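Local coordinates for glucuronoarabinoxylan endo-1,4-beta-xylanase (Clostridium papyrosolvens, PDB 4FMV), which probably cleaves internal beta-1,4 linkages of glucuronoarabinoxylan, this chain being the (beta/alpha)8-barrel family 30 catalytic part, with its beta-strand side domain, of a longer multidomain enzyme, at residues A[36-41]-A[74-79]; A[52-57]-A[118-123]; A[67-72]-A[122-127]. All coordinates share one frame; numbering follows the deposited sequence.

Contact 1. Residues A[36-41]-A[74-79]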
loop_
_atom_site.group_PDB
_atom_site.type_symbol
_atom_site.label_atom_id
_atom_site.label_comp_id
_atom_site.label_asym_id
_atom_site.label_seq_id
_atom_site.Cartn_x
_atom_site.Cartn_y
_atom_site.Cartn_z
ATOM N N SER A 36 -17.086 6.494 1.961
ATOM C CA SER A 36 -16.236 7.680 2.039
ATOM C C SER A 36 -14.838 7.375 1.506
ATOM O O SER A 36 -14.285 8.139 0.712
ATOM C CB SER A 36 -16.146 8.199 3.480
ATOM O OG SER A 36 -17.396 8.704 3.940
ATOM N N LEU A 37 -14.262 6.267 1.968
ATOM C CA LEU A 37 -12.883 5.925 1.621
ATOM C C LEU A 37 -12.745 5.313 0.231
ATOM O O LEU A 37 -11.848 5.688 -0.544
ATOM C CB LEU A 37 -12.305 4.963 2.666
ATOM C CG LEU A 37 -12.148 5.584 4.060
ATOM C CD1 LEU A 37 -11.392 4.654 4.950
ATOM C CD2 LEU A 37 -11.410 6.936 3.960
ATOM N N TYR A 38 -13.586 4.319 -0.051
ATOM C CA TYR A 38 -13.527 3.620 -1.325
ATOM C C TYR A 38 -14.270 4.285 -2.474
ATOM O O TYR A 38 -13.844 4.146 -3.622
ATOM C CB TYR A 38 -13.793 2.108 -1.159
ATOM C CG TYR A 38 -12.596 1.504 -0.451
ATOM C CD1 TYR A 38 -12.405 1.702 0.925
ATOM C CD2 TYR A 38 -11.599 0.849 -1.162
ATOM C CE1 TYR A 38 -11.282 1.207 1.581
ATOM C CE2 TYR A 38 -10.465 0.352 -0.511
ATOM C CZ TYR A 38 -10.317 0.535 0.852
ATOM O OH TYR A 38 -9.191 0.052 1.489
ATOM N N GLY A 39 -15.436 4.883 -2.204
ATOM C CA GLY A 39 -16.056 5.780 -3.178
ATOM C C GLY A 39 -15.560 7.207 -3.369
ATOM O O GLY A 39 -14.945 7.515 -4.393
ATOM N N ASP A 40 -15.670 8.026 -2.315
ATOM C CA ASP A 40 -15.371 9.459 -2.386
ATOM C C ASP A 40 -13.888 9.667 -2.638
ATOM O O ASP A 40 -13.532 10.427 -3.520
ATOM C CB ASP A 40 -15.741 10.214 -1.082
ATOM C CG ASP A 40 -17.258 10.322 -0.857
ATOM O OD1 ASP A 40 -18.026 10.065 -1.800
ATOM O OD2 ASP A 40 -17.678 10.666 0.265
ATOM N N LEU A 41 -13.039 9.022 -1.835
ATOM C CA LEU A 41 -11.589 9.153 -1.998
ATOM C C LEU A 41 -10.966 8.133 -2.952
ATOM O O LEU A 41 -9.748 8.135 -3.159
ATOM C CB LEU A 41 -10.869 9.091 -0.652
ATOM C CG LEU A 41 -11.380 10.073 0.399
ATOM C CD1 LEU A 41 -10.530 10.037 1.665
ATOM C CD2 LEU A 41 -11.472 11.488 -0.144
ATOM N N LYS A 74 -16.251 -7.282 0.424
ATOM C CA LYS A 74 -17.339 -7.042 -0.526
ATOM C C LYS A 74 -17.590 -5.553 -0.751
ATOM O O LYS A 74 -17.887 -5.140 -1.872
ATOM C CB LYS A 74 -18.629 -7.743 -0.094
ATOM C CG LYS A 74 -18.607 -9.278 -0.217
ATOM C CD LYS A 74 -19.974 -9.852 0.176
ATOM C CE LYS A 74 -20.076 -11.354 -0.041
ATOM N NZ LYS A 74 -21.506 -11.856 0.161
ATOM N N LYS A 75 -17.479 -4.741 0.302
ATOM C CA LYS A 75 -17.686 -3.299 0.139
ATOM C C LYS A 75 -16.582 -2.650 -0.709
ATOM O O LYS A 75 -16.860 -1.818 -1.583
ATOM C CB LYS A 75 -17.835 -2.598 1.497
ATOM C CG LYS A 75 -19.153 -2.937 2.201
ATOM C CD LYS A 75 -19.218 -2.315 3.567
ATOM C CE LYS A 75 -20.500 -2.733 4.326
ATOM N NZ LYS A 75 -20.535 -4.179 4.612
ATOM N N ALA A 76 -15.339 -3.038 -0.453
ATOM C CA ALA A 76 -14.215 -2.531 -1.227
ATOM C C ALA A 76 -14.345 -2.949 -2.689
ATOM O O ALA A 76 -14.179 -2.125 -3.588
ATOM C CB ALA A 76 -12.861 -3.000 -0.623
ATOM N N SER A 77 -14.683 -4.217 -2.925
ATOM C CA SER A 77 -14.779 -4.746 -4.281
ATOM C C SER A 77 -15.857 -4.059 -5.096
ATOM O O SER A 77 -15.703 -3.881 -6.302
ATOM C CB SER A 77 -15.080 -6.251 -4.264
ATOM O OG SER A 77 -14.017 -6.970 -3.664
ATOM N N ALA A 78 -16.969 -3.711 -4.448
ATOM C CA ALA A 78 -18.087 -3.105 -5.155
ATOM C C ALA A 78 -17.686 -1.721 -5.646
ATOM O O ALA A 78 -18.348 -1.145 -6.520
ATOM C CB ALA A 78 -19.331 -3.020 -4.225
ATOM N N LYS A 79 -16.637 -1.168 -5.034
ATOM C CA LYS A 79 -16.089 0.146 -5.398
ATOM C C LYS A 79 -14.908 0.032 -6.361
ATOM O O LYS A 79 -14.204 1.012 -6.613
ATOM C CB LYS A 79 -15.677 0.955 -4.162
ATOM C CG LYS A 79 -16.842 1.415 -3.282
ATOM C CD LYS A 79 -17.792 2.302 -4.064
ATOM C CE LYS A 79 -18.889 2.870 -3.177
ATOM N NZ LYS A 79 -20.014 1.917 -3.057
#
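Y38, G39, A76 and K79 join two helices on the outside of the (beta/alpha)8 barrel, 31-40 and 67-78, which flank strand 45-49 along the chain. The contact lies at the C-terminal ends of both helices, where Y38 and K79 have the nearest pair of CA atoms, 5.9 Å apart.

Aromatic packing forms the buried half. The A76 methyl sits over one face of the Y38 ring, 4.0 Å above its plane and displaced toward the rim that carries CD2 and CE2. At the far end of the same ring, Y38 OH is hydrogen-bonded to I45 O, while Y43 meets the ring edge-to-face. The phenol is therefore fixed both by a polar bond to the chain entering strand 45-49 and by packing on its sides.

Aliphatic packing against backbone forms the outer half. K79 CB meets Y38 CB at 3.7 Å and lies equally near Y38 O. From there the chain turns at its second torsion (chi2 -60°), which lays its methylenes alongside helix 31-40, and K79 CG comes to 3.9 Å from G39 N. Because G39 carries no side chain, the lysine can run close over its backbone. The amine leaves the contact and reaches N35 OD1 through a weak hydrogen bond.

Within the segments, K79 N is hydrogen-bonded to A76 O, and L41 N to S36 O in a wider pi-type turn. At G39, within that turn, K79 CE passes 4.1 Å from G39 CA.

Contact 2. Residues A[52-57]-A[118-123]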
loop_
_atom_site.group_PDB
_atom_site.type_symbol
_atom_site.label_atom_id
_atom_site.label_comp_id
_atom_site.label_asym_id
_atom_site.label_seq_id
_atom_site.Cartn_x
_atom_site.Cartn_y
_atom_site.Cartn_z
ATOM N N GLU A 52 -7.064 -15.696 13.070
ATOM C CA GLU A 52 -6.635 -17.031 13.531
ATOM C C GLU A 52 -7.486 -17.497 14.703
ATOM O O GLU A 52 -7.398 -18.651 15.116
ATOM C CB GLU A 52 -5.133 -17.084 13.884
ATOM C CG GLU A 52 -4.735 -16.339 15.195
ATOM C CD GLU A 52 -4.343 -14.885 14.966
ATOM O OE1 GLU A 52 -4.790 -14.289 13.964
ATOM O OE2 GLU A 52 -3.602 -14.320 15.794
ATOM N N GLY A 53 -8.342 -16.601 15.198
ATOM C CA GLY A 53 -9.283 -16.919 16.258
ATOM C C GLY A 53 -10.231 -18.030 15.847
ATOM O O GLY A 53 -10.902 -18.630 16.688
ATOM N N ILE A 54 -10.298 -18.292 14.543
ATOM C CA ILE A 54 -11.044 -19.425 14.004
ATOM C C ILE A 54 -10.490 -20.748 14.552
ATOM O O ILE A 54 -11.217 -21.731 14.679
ATOM C CB ILE A 54 -11.023 -19.435 12.448
ATOM C CG1 ILE A 54 -12.007 -20.469 11.899
ATOM C CG2 ILE A 54 -9.613 -19.698 11.911
ATOM C CD1 ILE A 54 -12.395 -20.230 10.454
ATOM N N GLY A 55 -9.203 -20.783 14.896
ATOM C CA GLY A 55 -8.656 -22.020 15.427
ATOM C C GLY A 55 -8.651 -23.125 14.378
ATOM O O GLY A 55 -8.274 -22.888 13.238
ATOM N N ASP A 56 -9.085 -24.327 14.741
ATOM C CA ASP A 56 -9.087 -25.424 13.773
ATOM C C ASP A 56 -10.403 -25.547 13.003
ATOM O O ASP A 56 -10.546 -26.440 12.158
ATOM C CB ASP A 56 -8.780 -26.760 14.452
ATOM C CG ASP A 56 -7.400 -26.792 15.081
ATOM O OD1 ASP A 56 -6.539 -25.964 14.711
ATOM O OD2 ASP A 56 -7.185 -27.642 15.965
ATOM N N ALA A 57 -11.354 -24.654 13.294
ATOM C CA ALA A 57 -12.708 -24.778 12.749
ATOM C C ALA A 57 -12.710 -24.627 11.228
ATOM O O ALA A 57 -13.664 -25.039 10.554
ATOM C CB ALA A 57 -13.654 -23.771 13.413
ATOM N N ALA A 118 -0.250 -23.927 4.536
ATOM C CA ALA A 118 -0.599 -23.625 3.153
ATOM C C ALA A 118 -2.055 -23.988 2.867
ATOM O O ALA A 118 -2.722 -23.288 2.123
ATOM C CB ALA A 118 0.331 -24.354 2.185
ATOM N N GLN A 119 -2.541 -25.083 3.443
ATOM C CA GLN A 119 -3.967 -25.458 3.302
ATOM C C GLN A 119 -4.886 -24.452 3.981
ATOM O O GLN A 119 -5.969 -24.133 3.495
ATOM C CB GLN A 119 -4.230 -26.845 3.896
ATOM C CG GLN A 119 -3.536 -27.934 3.131
ATOM C CD GLN A 119 -3.642 -29.275 3.804
ATOM O OE1 GLN A 119 -3.865 -29.367 5.010
ATOM N NE2 GLN A 119 -3.477 -30.333 3.022
ATOM N N TYR A 120 -4.443 -23.973 5.132
ATOM C CA TYR A 120 -5.142 -22.917 5.854
ATOM C C TYR A 120 -5.247 -21.664 4.998
ATOM O O TYR A 120 -6.335 -21.108 4.803
ATOM C CB TYR A 120 -4.371 -22.631 7.131
ATOM C CG TYR A 120 -4.812 -21.439 7.956
ATOM C CD1 TYR A 120 -5.975 -21.482 8.714
ATOM C CD2 TYR A 120 -4.023 -20.292 8.027
ATOM C CE1 TYR A 120 -6.355 -20.402 9.504
ATOM C CE2 TYR A 120 -4.400 -19.205 8.812
ATOM C CZ TYR A 120 -5.558 -19.269 9.547
ATOM O OH TYR A 120 -5.930 -18.210 10.342
ATOM N N LEU A 121 -4.112 -21.198 4.485
ATOM C CA LEU A 121 -4.129 -20.052 3.585
ATOM C C LEU A 121 -5.048 -20.316 2.385
ATOM O O LEU A 121 -5.813 -19.437 1.966
ATOM C CB LEU A 121 -2.704 -19.714 3.117
ATOM C CG LEU A 121 -1.801 -19.176 4.237
ATOM C CD1 LEU A 121 -0.459 -18.753 3.674
ATOM C CD2 LEU A 121 -2.487 -17.995 4.943
ATOM N N ASN A 122 -4.969 -21.516 1.818
ATOM C CA ASN A 122 -5.853 -21.855 0.707
ATOM C C ASN A 122 -7.324 -21.828 1.116
ATOM O O ASN A 122 -8.189 -21.532 0.313
ATOM C CB ASN A 122 -5.497 -23.223 0.117
ATOM C CG ASN A 122 -4.492 -23.126 -1.004
ATOM O OD1 ASN A 122 -4.372 -22.086 -1.649
ATOM N ND2 ASN A 122 -3.768 -24.212 -1.251
ATOM N N ALA A 123 -7.615 -22.150 2.367
ATOM C CA ALA A 123 -9.013 -22.181 2.788
ATOM C C ALA A 123 -9.595 -20.762 2.886
ATOM O O ALA A 123 -10.788 -20.542 2.640
ATOM C CB ALA A 123 -9.172 -22.959 4.119
#
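This is a small, buried, apolar contact in which one aromatic side chain, Y120 of helix 114-130, reaches E52 and I54 in the loop that follows strand 45-49 of the (beta/alpha)8 barrel. In such barrels the loops leaving the C-terminal ends of the strands frame the substrate cleft; this one links strand 45-49 to helix 67-78. Only 100 Å² is buried between the two segments, and no hydrogen bond crosses between them.

The geometry supports that reading. Y120 CG stands anti to its own backbone N (chi1 172°), which carries the ring from the helix toward the loop. At the ring's edge, near its plane, I54 CG2 approaches Y120 CE1 at 4.1 Å, and the isoleucine and the tyrosine run past one another, pointing in opposing directions. Farther out, of the loop segment, the phenol oxygen meets carbon: Y120 OH lies 3.5 Å from E52 CA and 3.8 Å from E52 CB. The E52 chain bends at its second torsion and takes the carboxylate elsewhere, where OE2 is hydrogen-bonded to N89 ND2.

The loop has internal order of its own. Residues 52-54 form a short 3-10 segment, with G55 N bonded to E52 O at 2.8 Å, and I54 to A57 make a type II' turn closed by A57 N to I54 O at 3.2 Å. G55 holds the turn's positive phi, 66°, a value that favours glycine. Around the ring, W58 meets Y120 edge-to-face, and I50, P91 and M94 also touch it.

Chemically, then, the two segments meet here through van der Waals contacts alone, while the carboxylate of E52 is turned to a polar partner outside the contact, N89.

Contact 3. Residues A[67-72]-A[122-127]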
loop_
_atom_site.group_PDB
_atom_site.type_symbol
_atom_site.label_atom_id
_atom_site.label_comp_id
_atom_site.label_asym_id
_atom_site.label_seq_id
_atom_site.Cartn_x
_atom_site.Cartn_y
_atom_site.Cartn_z
ATOM N N SER A 67 -16.254 -13.881 8.538
ATOM C CA SER A 67 -17.323 -13.108 7.920
ATOM C C SER A 67 -17.177 -11.573 7.992
ATOM O O SER A 67 -17.623 -10.883 7.080
ATOM C CB SER A 67 -18.714 -13.550 8.410
ATOM O OG SER A 67 -18.831 -13.381 9.802
ATOM N N PRO A 68 -16.650 -11.035 9.108
ATOM C CA PRO A 68 -16.473 -9.581 9.141
ATOM C C PRO A 68 -15.553 -9.082 8.014
ATOM O O PRO A 68 -15.847 -8.077 7.381
ATOM C CB PRO A 68 -15.829 -9.334 10.513
ATOM C CG PRO A 68 -16.356 -10.461 11.371
ATOM C CD PRO A 68 -16.341 -11.650 10.415
ATOM N N GLU A 69 -14.457 -9.781 7.759
ATOM C CA GLU A 69 -13.533 -9.345 6.733
ATOM C C GLU A 69 -14.084 -9.644 5.339
ATOM O O GLU A 69 -13.818 -8.905 4.401
ATOM C CB GLU A 69 -12.146 -9.963 6.943
ATOM C CG GLU A 69 -11.363 -9.393 8.144
ATOM C CD GLU A 69 -10.777 -8.025 7.868
ATOM O OE1 GLU A 69 -9.696 -7.713 8.428
ATOM O OE2 GLU A 69 -11.402 -7.253 7.106
ATOM N N LEU A 70 -14.855 -10.721 5.199
ATOM C CA LEU A 70 -15.615 -10.916 3.957
ATOM C C LEU A 70 -16.519 -9.699 3.646
ATOM O O LEU A 70 -16.581 -9.233 2.511
ATOM C CB LEU A 70 -16.444 -12.212 3.989
ATOM C CG LEU A 70 -17.454 -12.352 2.832
ATOM C CD1 LEU A 70 -16.733 -12.502 1.500
ATOM C CD2 LEU A 70 -18.420 -13.522 3.042
ATOM N N ALA A 71 -17.224 -9.189 4.651
ATOM C CA ALA A 71 -18.108 -8.057 4.429
ATOM C C ALA A 71 -17.305 -6.820 4.001
ATOM O O ALA A 71 -17.722 -6.067 3.112
ATOM C CB ALA A 71 -18.963 -7.774 5.687
ATOM N N ASN A 72 -16.157 -6.611 4.638
ATOM C CA ASN A 72 -15.265 -5.513 4.289
ATOM C C ASN A 72 -14.789 -5.643 2.847
ATOM O O ASN A 72 -14.846 -4.697 2.069
ATOM C CB ASN A 72 -14.086 -5.475 5.272
ATOM C CG ASN A 72 -14.538 -5.146 6.699
ATOM O OD1 ASN A 72 -15.546 -4.460 6.889
ATOM N ND2 ASN A 72 -13.808 -5.644 7.700
ATOM N N ASN A 122 -4.969 -21.516 1.818
ATOM C CA ASN A 122 -5.853 -21.855 0.707
ATOM C C ASN A 122 -7.324 -21.828 1.116
ATOM O O ASN A 122 -8.189 -21.532 0.313
ATOM C CB ASN A 122 -5.497 -23.223 0.117
ATOM C CG ASN A 122 -4.492 -23.126 -1.004
ATOM O OD1 ASN A 122 -4.372 -22.086 -1.649
ATOM N ND2 ASN A 122 -3.768 -24.212 -1.251
ATOM N N ALA A 123 -7.615 -22.150 2.367
ATOM C CA ALA A 123 -9.013 -22.181 2.788
ATOM C C ALA A 123 -9.595 -20.762 2.886
ATOM O O ALA A 123 -10.788 -20.542 2.640
ATOM C CB ALA A 123 -9.172 -22.959 4.119
ATOM N N TYR A 124 -8.747 -19.808 3.251
ATOM C CA TYR A 124 -9.138 -18.399 3.280
ATOM C C TYR A 124 -9.419 -17.897 1.874
ATOM O O TYR A 124 -10.447 -17.279 1.616
ATOM C CB TYR A 124 -8.051 -17.546 3.928
ATOM C CG TYR A 124 -8.555 -16.201 4.416
ATOM C CD1 TYR A 124 -9.219 -16.092 5.633
ATOM C CD2 TYR A 124 -8.373 -15.046 3.669
ATOM C CE1 TYR A 124 -9.680 -14.865 6.103
ATOM C CE2 TYR A 124 -8.849 -13.809 4.120
ATOM C CZ TYR A 124 -9.492 -13.724 5.349
ATOM O OH TYR A 124 -9.972 -12.506 5.826
ATOM N N VAL A 125 -8.504 -18.166 0.960
ATOM C CA VAL A 125 -8.740 -17.858 -0.443
ATOM C C VAL A 125 -10.056 -18.465 -0.961
ATOM O O VAL A 125 -10.817 -17.800 -1.652
ATOM C CB VAL A 125 -7.568 -18.364 -1.286
ATOM C CG1 VAL A 125 -7.797 -18.072 -2.781
ATOM C CG2 VAL A 125 -6.260 -17.741 -0.777
ATOM N N LYS A 126 -10.323 -19.730 -0.638
ATOM C CA LYS A 126 -11.506 -20.391 -1.181
ATOM C C LYS A 126 -12.787 -19.840 -0.549
ATOM O O LYS A 126 -13.779 -19.619 -1.241
ATOM C CB LYS A 126 -11.418 -21.916 -1.059
ATOM C CG LYS A 126 -12.655 -22.665 -1.596
ATOM C CD LYS A 126 -12.532 -24.165 -1.295
ATOM C CE LYS A 126 -13.636 -25.017 -1.963
ATOM N NZ LYS A 126 -14.994 -24.733 -1.435
ATOM N N TYR A 127 -12.774 -19.598 0.757
ATOM C CA TYR A 127 -13.921 -18.949 1.406
ATOM C C TYR A 127 -14.261 -17.620 0.727
ATOM O O TYR A 127 -15.426 -17.322 0.432
ATOM C CB TYR A 127 -13.605 -18.702 2.882
ATOM C CG TYR A 127 -14.613 -17.843 3.600
ATOM C CD1 TYR A 127 -15.933 -18.269 3.760
ATOM C CD2 TYR A 127 -14.253 -16.606 4.143
ATOM C CE1 TYR A 127 -16.870 -17.494 4.437
ATOM C CE2 TYR A 127 -15.193 -15.820 4.824
ATOM C CZ TYR A 127 -16.494 -16.273 4.965
ATOM O OH TYR A 127 -17.435 -15.505 5.623
#
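Y127 and Y124 reach from helix 114-130 to S67, E69 and L70 on helix 67-78, an outer helix-helix contact of the (beta/alpha)8 barrel. The short axes approach to 11.7 Å and are inclined at 51°, so the gap is spanned by long side chains rather than by close backbones.

Y127 has the larger share of the contact. Its CB leaves the helix with CG anti to the backbone N (chi1 171°), sending the ring straight at the other helix. Contact begins on the outer ring: Y127 CE2 lies 3.9 Å from L70 CB, and Y127 CZ is as far from L70 CD2. The leucine methyl meets the ring obliquely. At the tip, Y127 OH is wedged between carbons, 3.4 Å from L70 CD2 and 3.3 Å from S67 CA; neither approach is a hydrogen bond. S67 OG is instead bonded to S64 O. F63 and W66, from the loop before helix 67-78, also pack on this tyrosine.

Y124 works deeper in the interface. Y124 OH comes to 3.5 Å from E69 CB, while W66 meets its ring edge-to-face and L48 of strand 45-49 touches it. E69 leads its carboxylate away, almost perpendicular to the Y124 ring, into a buried set of bonds: OE1 takes R49 N, and OE2 is bonded to S23 OG. A third bond to the carboxylate comes from within the helix: N72 ND2 donates almost straight to E69 OE2 at 3.0 Å, arriving 50° out of the carboxylate plane.

Overall arrangement
From the N terminus, helix 31-40 opens contact 1, which closes at the end of helix 67-78 around strand 45-49 and its following loop. Contact 2 starts inside that interval, at 52-57, and contact 3 starts there too, at 67-72; both end beyond it on helix 114-130, so each crosses contact 1 rather than nesting within it. Helix 67-78 serves contact 3 with its first turns and contact 1 with its last. Contacts 2 and 3 share N122 and A123, with centres about 10 Å apart, whereas contact 1 lies about 17 Å from contact 3 and about 27 Å from contact 2, centre to centre. Together they join three successive outer helices and one strand-end loop.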